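Local atomic coordinates of IWS1 (Encephalitozoon cuniculi, PDB entry 2XPP), a protein that probably acts as a nuclear transcription factor that regulates RNA polymerase II transcription at steps during and after recruitment of TBP. Residues 86-91 with 121-126; 76-81 with 111-116. All blocks are in the same frame, centred on the assembly; numbering follows the deposited sequence.

Contact 1: residues 86-91 with 121-126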
ATOM      1  N   ARG A  86       4.201   9.330   2.314  1.00 15.64           N
ATOM      2  CA  ARG A  86       3.675   9.789   1.038  1.00 17.06           C
ATOM      3  C   ARG A  86       2.683   8.790   0.410  1.00 14.66           C
ATOM      4  O   ARG A  86       1.661   9.212  -0.107  1.00 15.82           O
ATOM      5  CB  ARG A  86       4.795  10.029   0.085  1.00 18.26           C
ATOM      6  CG  ARG A  86       4.296  10.592  -1.205  1.00 22.11           C
ATOM      7  CD  ARG A  86       3.841  12.068  -1.030  1.00 28.43           C
ATOM      8  NE  ARG A  86       3.436  12.563  -2.335  1.00 32.17           N
ATOM      9  CZ  ARG A  86       2.432  13.387  -2.585  1.00 34.94           C
ATOM     10  NH1 ARG A  86       1.683  13.865  -1.594  1.00 39.26           N
ATOM     11  NH2 ARG A  86       2.184  13.727  -3.840  1.00 33.85           N
ATOM     12  N   LEU A  87       2.984   7.504   0.509  1.00 14.78           N
ATOM     13  CA  LEU A  87       2.071   6.464  -0.006  1.00 13.96           C
ATOM     14  C   LEU A  87       0.792   6.381   0.798  1.00 13.27           C
ATOM     15  O   LEU A  87      -0.249   6.104   0.222  1.00 13.00           O
ATOM     16  CB  LEU A  87       2.720   5.090  -0.195  1.00 12.61           C
ATOM     17  CG  LEU A  87       3.760   5.129  -1.343  1.00 13.90           C
ATOM     18  CD1 LEU A  87       4.332   3.721  -1.447  1.00 13.22           C
ATOM     19  CD2 LEU A  87       3.150   5.582  -2.674  1.00 16.43           C
ATOM     20  N   LEU A  88       0.832   6.601   2.108  1.00 13.89           N
ATOM     21  CA  LEU A  88      -0.424   6.596   2.867  1.00 13.70           C
ATOM     22  C   LEU A  88      -1.247   7.808   2.417  1.00 14.72           C
ATOM     23  O   LEU A  88      -2.459   7.724   2.324  1.00 14.23           O
ATOM     24  CB  LEU A  88      -0.199   6.699   4.384  1.00 14.74           C
ATOM     25  CG  LEU A  88       0.330   5.401   5.024  1.00 16.00           C
ATOM     26  CD1 LEU A  88       0.430   5.650   6.503  1.00 18.95           C
ATOM     27  CD2 LEU A  88      -0.527   4.148   4.758  1.00 22.17           C
ATOM     28  N   ASP A  89      -0.581   8.941   2.157  1.00 16.27           N
ATOM     29  CA  ASP A  89      -1.284  10.143   1.639  1.00 18.96           C
ATOM     30  C   ASP A  89      -1.967   9.841   0.294  1.00 18.74           C
ATOM     31  O   ASP A  89      -3.137  10.270   0.078  1.00 18.85           O
ATOM     32  CB  ASP A  89      -0.275  11.292   1.476  1.00 21.15           C
ATOM     33  CG  ASP A  89      -0.888  12.571   0.920  1.00 31.50           C
ATOM     34  OD1 ASP A  89      -1.996  12.983   1.365  1.00 40.38           O
ATOM     35  OD2 ASP A  89      -0.211  13.193   0.055  1.00 40.55           O
ATOM     36  N   VAL A  90      -1.236   9.204  -0.619  1.00 15.67           N
ATOM     37  CA  VAL A  90      -1.799   8.734  -1.904  1.00 16.36           C
ATOM     38  C   VAL A  90      -3.084   7.875  -1.713  1.00 15.69           C
ATOM     39  O   VAL A  90      -4.132   8.180  -2.300  1.00 15.94           O
ATOM     40  CB  VAL A  90      -0.763   7.966  -2.749  1.00 15.40           C
ATOM     41  CG1 VAL A  90      -1.424   7.205  -3.940  1.00 17.33           C
ATOM     42  CG2 VAL A  90       0.290   8.949  -3.299  1.00 18.41           C
ATOM     43  N   LEU A  91      -2.964   6.830  -0.898  1.00 13.99           N
ATOM     44  CA  LEU A  91      -4.082   5.901  -0.644  1.00 12.75           C
ATOM     45  C   LEU A  91      -5.331   6.634  -0.131  1.00 14.44           C
ATOM     46  O   LEU A  91      -6.449   6.284  -0.512  1.00 14.87           O
ATOM     47  CB  LEU A  91      -3.625   4.844   0.361  1.00 12.21           C
ATOM     48  CG  LEU A  91      -2.646   3.827  -0.214  1.00 10.67           C
ATOM     49  CD1 LEU A  91      -2.098   3.033   0.888  1.00 11.14           C
ATOM     50  CD2 LEU A  91      -3.304   2.890  -1.251  1.00 12.11           C
ATOM     51  N   LYS A 121       4.145   8.048  15.760  1.00 27.42           N
ATOM     52  CA  LYS A 121       2.763   8.312  16.174  1.00 27.84           C
ATOM     53  C   LYS A 121       1.941   8.870  15.007  1.00 26.70           C
ATOM     54  O   LYS A 121       0.816   8.437  14.807  1.00 25.24           O
ATOM     55  CB  LYS A 121       2.699   9.250  17.396  1.00 30.33           C
ATOM     56  CG  LYS A 121       3.391   8.715  18.651  1.00 34.23           C
ATOM     57  CD  LYS A 121       2.942   9.496  19.885  1.00 42.31           C
ATOM     58  CE  LYS A 121       3.730   9.138  21.145  1.00 49.17           C
ATOM     59  NZ  LYS A 121       3.636   7.674  21.441  1.00 51.24           N
ATOM     60  N   GLU A 122       2.525   9.784  14.224  1.00 25.75           N
ATOM     61  CA  GLU A 122       1.848  10.386  13.073  1.00 25.89           C
ATOM     62  C   GLU A 122       1.453   9.372  11.995  1.00 22.72           C
ATOM     63  O   GLU A 122       0.320   9.376  11.536  1.00 21.84           O
ATOM     64  CB  GLU A 122       2.712  11.506  12.437  1.00 28.17           C
ATOM     65  CG  GLU A 122       2.039  12.222  11.224  1.00 34.97           C
ATOM     66  CD  GLU A 122       3.014  12.923  10.196  1.00 41.23           C
ATOM     67  OE1 GLU A 122       3.971  13.659  10.601  1.00 46.47           O
ATOM     68  OE2 GLU A 122       2.761  12.751   8.971  1.00 40.21           O
ATOM     69  N   VAL A 123       2.394   8.532  11.568  1.00 20.11           N
ATOM     70  CA  VAL A 123       2.118   7.505  10.561  1.00 18.96           C
ATOM     71  C   VAL A 123       1.082   6.504  11.103  1.00 18.30           C
ATOM     72  O   VAL A 123       0.144   6.143  10.393  1.00 17.27           O
ATOM     73  CB  VAL A 123       3.393   6.807  10.105  1.00 18.64           C
ATOM     74  CG1 VAL A 123       3.095   5.639   9.167  1.00 17.30           C
ATOM     75  CG2 VAL A 123       4.233   7.849   9.320  1.00 20.45           C
ATOM     76  N   ARG A 124       1.258   6.063  12.349  1.00 18.95           N
ATOM     77  CA  ARG A 124       0.246   5.183  12.962  1.00 19.22           C
ATOM     78  C   ARG A 124      -1.154   5.793  12.919  1.00 19.35           C
ATOM     79  O   ARG A 124      -2.112   5.126  12.543  1.00 16.89           O
ATOM     80  CB  ARG A 124       0.579   4.890  14.417  1.00 21.44           C
ATOM     81  CG  ARG A 124       1.574   3.817  14.526  1.00 25.81           C
ATOM     82  CD  ARG A 124       1.138   2.806  15.616  1.00 33.66           C
ATOM     83  NE  ARG A 124       1.197   3.447  16.903  1.00 36.58           N
ATOM     84  CZ  ARG A 124       2.302   4.010  17.373  1.00 41.53           C
ATOM     85  NH1 ARG A 124       3.409   3.968  16.642  1.00 40.95           N
ATOM     86  NH2 ARG A 124       2.307   4.604  18.555  1.00 43.89           N
ATOM     87  N   ALA A 125      -1.266   7.067  13.318  1.00 18.85           N
ATOM     88  CA  ALA A 125      -2.548   7.747  13.259  1.00 19.14           C
ATOM     89  C   ALA A 125      -3.071   7.832  11.818  1.00 17.46           C
ATOM     90  O   ALA A 125      -4.294   7.665  11.578  1.00 18.21           O
ATOM     91  CB  ALA A 125      -2.427   9.143  13.877  1.00 20.07           C
ATOM     92  N   SER A 126      -2.199   8.122  10.848  1.00 17.30           N
ATOM     93  CA  SER A 126      -2.627   8.135   9.421  1.00 17.69           C
ATOM     94  C   SER A 126      -3.160   6.783   8.979  1.00 16.00           C
ATOM     95  O   SER A 126      -4.203   6.704   8.337  1.00 17.00           O
ATOM     96  CB  SER A 126      -1.509   8.576   8.441  1.00 18.01           C
ATOM     97  OG  SER A 126      -1.204   9.940   8.712  1.00 21.59           O
TER
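Leu88 and Ser126 mark the closest approach of the two backbones, their CA atoms 7.1 Å apart. Both segments are helical: 86-91 sits within helix 81-92 and 121-126 forms the first turns of helix 121-138. The joint is small, burying 107 Å² in all, and most of it comes from one side chain. The side chain of Leu88 sets out toward the other helix and holds CG anti to its own carbonyl carbon (chi1 -74°). An extended second torsion (chi2 -177°) then carries CD1 to the far end of the side chain, and this methyl does the touching. It meets the CG1 branch of Val123 at 3.8 Å, the two side chains crossing at about a right angle. The same Leu88 CD1 lies 4.0 Å from CB of Ser126, nearly one helical turn further on, so it bridges two positions of one helix face. Beyond the segments, both Leu88 and Val123 pack on Tyr113 of helix 106-115, and Leu88 also touches Val110 there, so a third helix covers this apolar patch.

The charged groups lie away from the leucine. Arg86 and Asp89 pair on their own helix, NH1 of Arg86 to OD2 of Asp89 at 2.6 Å, in a salt bridge. The NH2 of Arg86 makes a second one to Asp46 and its NE bonds to Ser45, tying helix 81-92 to helix 36-48. Glu122, for its part, pairs with Lys85 in a salt bridge that also links the two contacting helices, well away from Leu88. What holds the helices at Leu88 itself is apolar: a leucine methyl against a valine methyl, in the interior of a TFIIS N-terminal-type helical bundle.

Contact 2: residues 76-81 with 111-116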
ATOM      1  N   LYS A  76      13.859  -7.453   6.886  1.00 18.59           N
ATOM      2  CA  LYS A  76      12.855  -7.064   7.911  1.00 18.90           C
ATOM      3  C   LYS A  76      12.779  -5.575   8.195  1.00 19.12           C
ATOM      4  O   LYS A  76      11.872  -5.126   8.950  1.00 18.92           O
ATOM      5  CB  LYS A  76      13.081  -7.774   9.250  1.00 20.30           C
ATOM      6  CG  LYS A  76      12.993  -9.285   9.148  1.00 23.23           C
ATOM      7  CD  LYS A  76      13.102  -9.984  10.515  1.00 26.96           C
ATOM      8  CE  LYS A  76      14.482 -10.288  10.884  1.00 30.54           C
ATOM      9  NZ  LYS A  76      14.516 -10.846  12.274  1.00 31.89           N
ATOM     10  N   SER A  77      13.690  -4.803   7.620  1.00 17.66           N
ATOM     11  CA  SER A  77      13.634  -3.354   7.838  1.00 17.33           C
ATOM     12  C   SER A  77      12.446  -2.702   7.112  1.00 16.35           C
ATOM     13  O   SER A  77      11.898  -3.269   6.187  1.00 14.94           O
ATOM     14  CB  SER A  77      14.930  -2.662   7.403  1.00 19.07           C
ATOM     15  OG  SER A  77      15.135  -2.795   6.014  1.00 18.70           O
ATOM     16  N   MET A  78      12.045  -1.511   7.549  1.00 16.55           N
ATOM     17  CA  MET A  78      10.928  -0.831   6.862  1.00 15.27           C
ATOM     18  C   MET A  78      11.459   0.233   5.897  1.00 14.06           C
ATOM     19  O   MET A  78      12.523   0.821   6.145  1.00 15.33           O
ATOM     20  CB  MET A  78       9.966  -0.197   7.875  1.00 17.21           C
ATOM     21  CG  MET A  78       9.313  -1.205   8.823  1.00 19.74           C
ATOM     22  SD  MET A  78       8.311  -2.462   8.023  1.00 20.22           S
ATOM     23  CE  MET A  78       6.862  -1.521   7.474  1.00 20.46           C
ATOM     24  N   PRO A  79      10.671   0.542   4.847  1.00 13.00           N
ATOM     25  CA  PRO A  79      11.091   1.638   3.969  1.00 14.22           C
ATOM     26  C   PRO A  79      11.169   2.958   4.688  1.00 14.65           C
ATOM     27  O   PRO A  79      10.493   3.145   5.725  1.00 14.36           O
ATOM     28  CB  PRO A  79       9.977   1.718   2.921  1.00 13.65           C
ATOM     29  CG  PRO A  79       8.983   0.709   3.274  1.00 16.29           C
ATOM     30  CD  PRO A  79       9.398  -0.085   4.443  1.00 13.45           C
ATOM     31  N   ASN A  80      12.003   3.856   4.146  1.00 13.57           N
ATOM     32  CA  ASN A  80      12.185   5.198   4.676  1.00 14.03           C
ATOM     33  C   ASN A  80      10.836   5.865   4.958  1.00 13.98           C
ATOM     34  O   ASN A  80       9.879   5.694   4.178  1.00 16.01           O
ATOM     35  CB  ASN A  80      12.960   6.036   3.646  1.00 14.55           C
ATOM     36  CG  ASN A  80      13.354   7.343   4.159  1.00 18.15           C
ATOM     37  OD1 ASN A  80      12.515   8.213   4.445  1.00 18.79           O
ATOM     38  ND2 ASN A  80      14.692   7.546   4.303  1.00 19.49           N
ATOM     39  N   ILE A  81      10.759   6.553   6.097  1.00 14.33           N
ATOM     40  CA  ILE A  81       9.462   7.113   6.560  1.00 15.55           C
ATOM     41  C   ILE A  81       8.870   8.079   5.492  1.00 15.87           C
ATOM     42  O   ILE A  81       7.632   8.312   5.442  1.00 16.27           O
ATOM     43  CB  ILE A  81       9.619   7.792   7.966  1.00 15.42           C
ATOM     44  CG1 ILE A  81       8.221   7.945   8.627  1.00 17.09           C
ATOM     45  CG2 ILE A  81      10.375   9.107   7.864  1.00 18.73           C
ATOM     46  CD1 ILE A  81       8.248   8.490   9.996  1.00 20.29           C
ATOM     47  N   TYR A 111      -2.987  -2.046   7.897  1.00 15.03           N
ATOM     48  CA  TYR A 111      -3.356  -2.488   9.217  1.00 16.62           C
ATOM     49  C   TYR A 111      -2.093  -2.626  10.084  1.00 17.48           C
ATOM     50  O   TYR A 111      -2.069  -2.174  11.252  1.00 18.08           O
ATOM     51  CB  TYR A 111      -4.214  -3.763   9.191  1.00 16.79           C
ATOM     52  CG  TYR A 111      -4.647  -4.103  10.596  1.00 20.92           C
ATOM     53  CD1 TYR A 111      -5.717  -3.424  11.200  1.00 27.46           C
ATOM     54  CD2 TYR A 111      -3.905  -5.011  11.362  1.00 24.30           C
ATOM     55  CE1 TYR A 111      -6.084  -3.691  12.512  1.00 29.47           C
ATOM     56  CE2 TYR A 111      -4.256  -5.282  12.682  1.00 26.97           C
ATOM     57  CZ  TYR A 111      -5.355  -4.628  13.239  1.00 31.18           C
ATOM     58  OH  TYR A 111      -5.718  -4.915  14.544  1.00 35.90           O
ATOM     59  N   PHE A 112      -1.032  -3.222   9.507  1.00 15.26           N
ATOM     60  CA  PHE A 112       0.185  -3.359  10.276  1.00 16.71           C
ATOM     61  C   PHE A 112       0.755  -1.989  10.695  1.00 16.08           C
ATOM     62  O   PHE A 112       1.197  -1.809  11.840  1.00 17.42           O
ATOM     63  CB  PHE A 112       1.236  -4.178   9.513  1.00 15.56           C
ATOM     64  CG  PHE A 112       2.548  -4.245  10.254  1.00 17.42           C
ATOM     65  CD1 PHE A 112       2.647  -4.928  11.484  1.00 19.58           C
ATOM     66  CD2 PHE A 112       3.633  -3.579   9.754  1.00 17.05           C
ATOM     67  CE1 PHE A 112       3.885  -4.956  12.196  1.00 19.49           C
ATOM     68  CE2 PHE A 112       4.855  -3.587  10.447  1.00 15.83           C
ATOM     69  CZ  PHE A 112       4.972  -4.256  11.653  1.00 18.92           C
ATOM     70  N   TYR A 113       0.705  -1.014   9.792  1.00 15.92           N
ATOM     71  CA  TYR A 113       1.213   0.306  10.113  1.00 15.44           C
ATOM     72  C   TYR A 113       0.452   0.866  11.302  1.00 17.29           C
ATOM     73  O   TYR A 113       1.060   1.550  12.139  1.00 17.73           O
ATOM     74  CB  TYR A 113       1.075   1.251   8.934  1.00 14.91           C
ATOM     75  CG  TYR A 113       2.202   1.158   7.909  1.00 13.54           C
ATOM     76  CD1 TYR A 113       2.684   2.329   7.301  1.00 14.43           C
ATOM     77  CD2 TYR A 113       2.775  -0.075   7.527  1.00 14.68           C
ATOM     78  CE1 TYR A 113       3.723   2.282   6.329  1.00 15.45           C
ATOM     79  CE2 TYR A 113       3.833  -0.120   6.562  1.00 14.55           C
ATOM     80  CZ  TYR A 113       4.288   1.065   5.994  1.00 15.62           C
ATOM     81  OH  TYR A 113       5.294   1.080   5.053  1.00 12.75           O
ATOM     82  N   SER A 114      -0.853   0.590  11.368  1.00 17.67           N
ATOM     83  CA  SER A 114      -1.711   1.146  12.425  1.00 20.38           C
ATOM     84  C   SER A 114      -1.400   0.558  13.802  1.00 23.71           C
ATOM     85  O   SER A 114      -1.785   1.144  14.824  1.00 24.69           O
ATOM     86  CB  SER A 114      -3.206   0.991  12.090  1.00 20.50           C
ATOM     87  OG  SER A 114      -3.722  -0.347  12.257  1.00 21.39           O
ATOM     88  N   ILE A 115      -0.702  -0.580  13.836  1.00 23.53           N
ATOM     89  CA  ILE A 115      -0.443  -1.267  15.120  1.00 26.75           C
ATOM     90  C   ILE A 115       1.038  -1.435  15.446  1.00 27.94           C
ATOM     91  O   ILE A 115       1.398  -1.896  16.548  1.00 31.20           O
ATOM     92  CB  ILE A 115      -1.182  -2.619  15.208  1.00 26.28           C
ATOM     93  CG1 ILE A 115      -0.673  -3.598  14.139  1.00 25.48           C
ATOM     94  CG2 ILE A 115      -2.703  -2.422  15.092  1.00 27.72           C
ATOM     95  CD1 ILE A 115      -0.971  -5.054  14.457  1.00 31.50           C
ATOM     96  N   ASN A 116       1.901  -1.045  14.517  1.00 27.25           N
ATOM     97  CA  ASN A 116       3.347  -1.262  14.656  1.00 28.60           C
ATOM     98  C   ASN A 116       3.929  -0.377  15.765  1.00 30.44           C
ATOM     99  O   ASN A 116       3.918   0.837  15.629  1.00 30.56           O
ATOM    100  CB  ASN A 116       4.027  -0.982  13.309  1.00 26.62           C
ATOM    101  CG  ASN A 116       5.538  -1.100  13.365  1.00 27.08           C
ATOM    102  OD1 ASN A 116       6.120  -1.436  14.417  1.00 30.58           O
ATOM    103  ND2 ASN A 116       6.182  -0.825  12.247  1.00 28.11           N
TER
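The methyl group of Met78 carries the apolar part of this contact, fitting against two aromatic rings presented by helix 106-115. Its CE atom lies 3.5 Å from Tyr113 CE2, approaching that ring obliquely, and 4.1 Å from Phe112 CE2, where it sits at the ring edge close to the plane. The Met78 chain is bent at both chi2 (-61°) and chi3 (-71°), which folds CE round to the rings. Met78 and Tyr113 run past each other in opposite directions. Pro79 adds a lighter touch, its CG 4.1 Å from Tyr113 OH. Asn116, in the loop that follows the helix, lays its CB over one face of the Phe112 ring, 3.8 Å above the plane and offset toward the rim.

Hydrogen bonding fixes the pieces from outside or within each segment. Tyr113 OH is bonded to the backbone oxygen of Leu70, at the end of helix 62-70. Ser114 OG donates to Tyr111 O at 2.7 Å, tilted 15° from the carbonyl plane. In the loop, Asn80 is the N-cap of helix 81-92, its OD1 accepting from Lys82 N.

Packing also reaches beyond the chain: apolar side chains of another protein's chain pack on Phe112 and on Asn116. The loop ahead of helix 81-92 thus packs on helix 106-115 mainly through the Met78 methyl, with Pro79 adding to it, while the hydroxyl of the buried Tyr113 is satisfied by a main-chain carbonyl.

In the fold
Along the chain the order is 76-81, 86-91, 111-116, 121-126, so the two contacts interleave. The loop of contact 2 leads directly into helix 81-92, which carries half of contact 1, and helix 106-115 of contact 2 is followed by helix 121-138 of contact 1. Their centres lie about 10 Å apart and they touch directly: Val123 CG1 is 3.8 Å from Tyr113 CD1, and Arg124 CG packs 3.3 Å from Tyr113 O. Tyr113 thus belongs to both neighbourhoods. All four segments belong to the TFIIS N-terminal domain, and together the contacts join helices 81-92, 106-115 and 121-138 and the loop before the first, with contact 2 on the side that meets another protein chain.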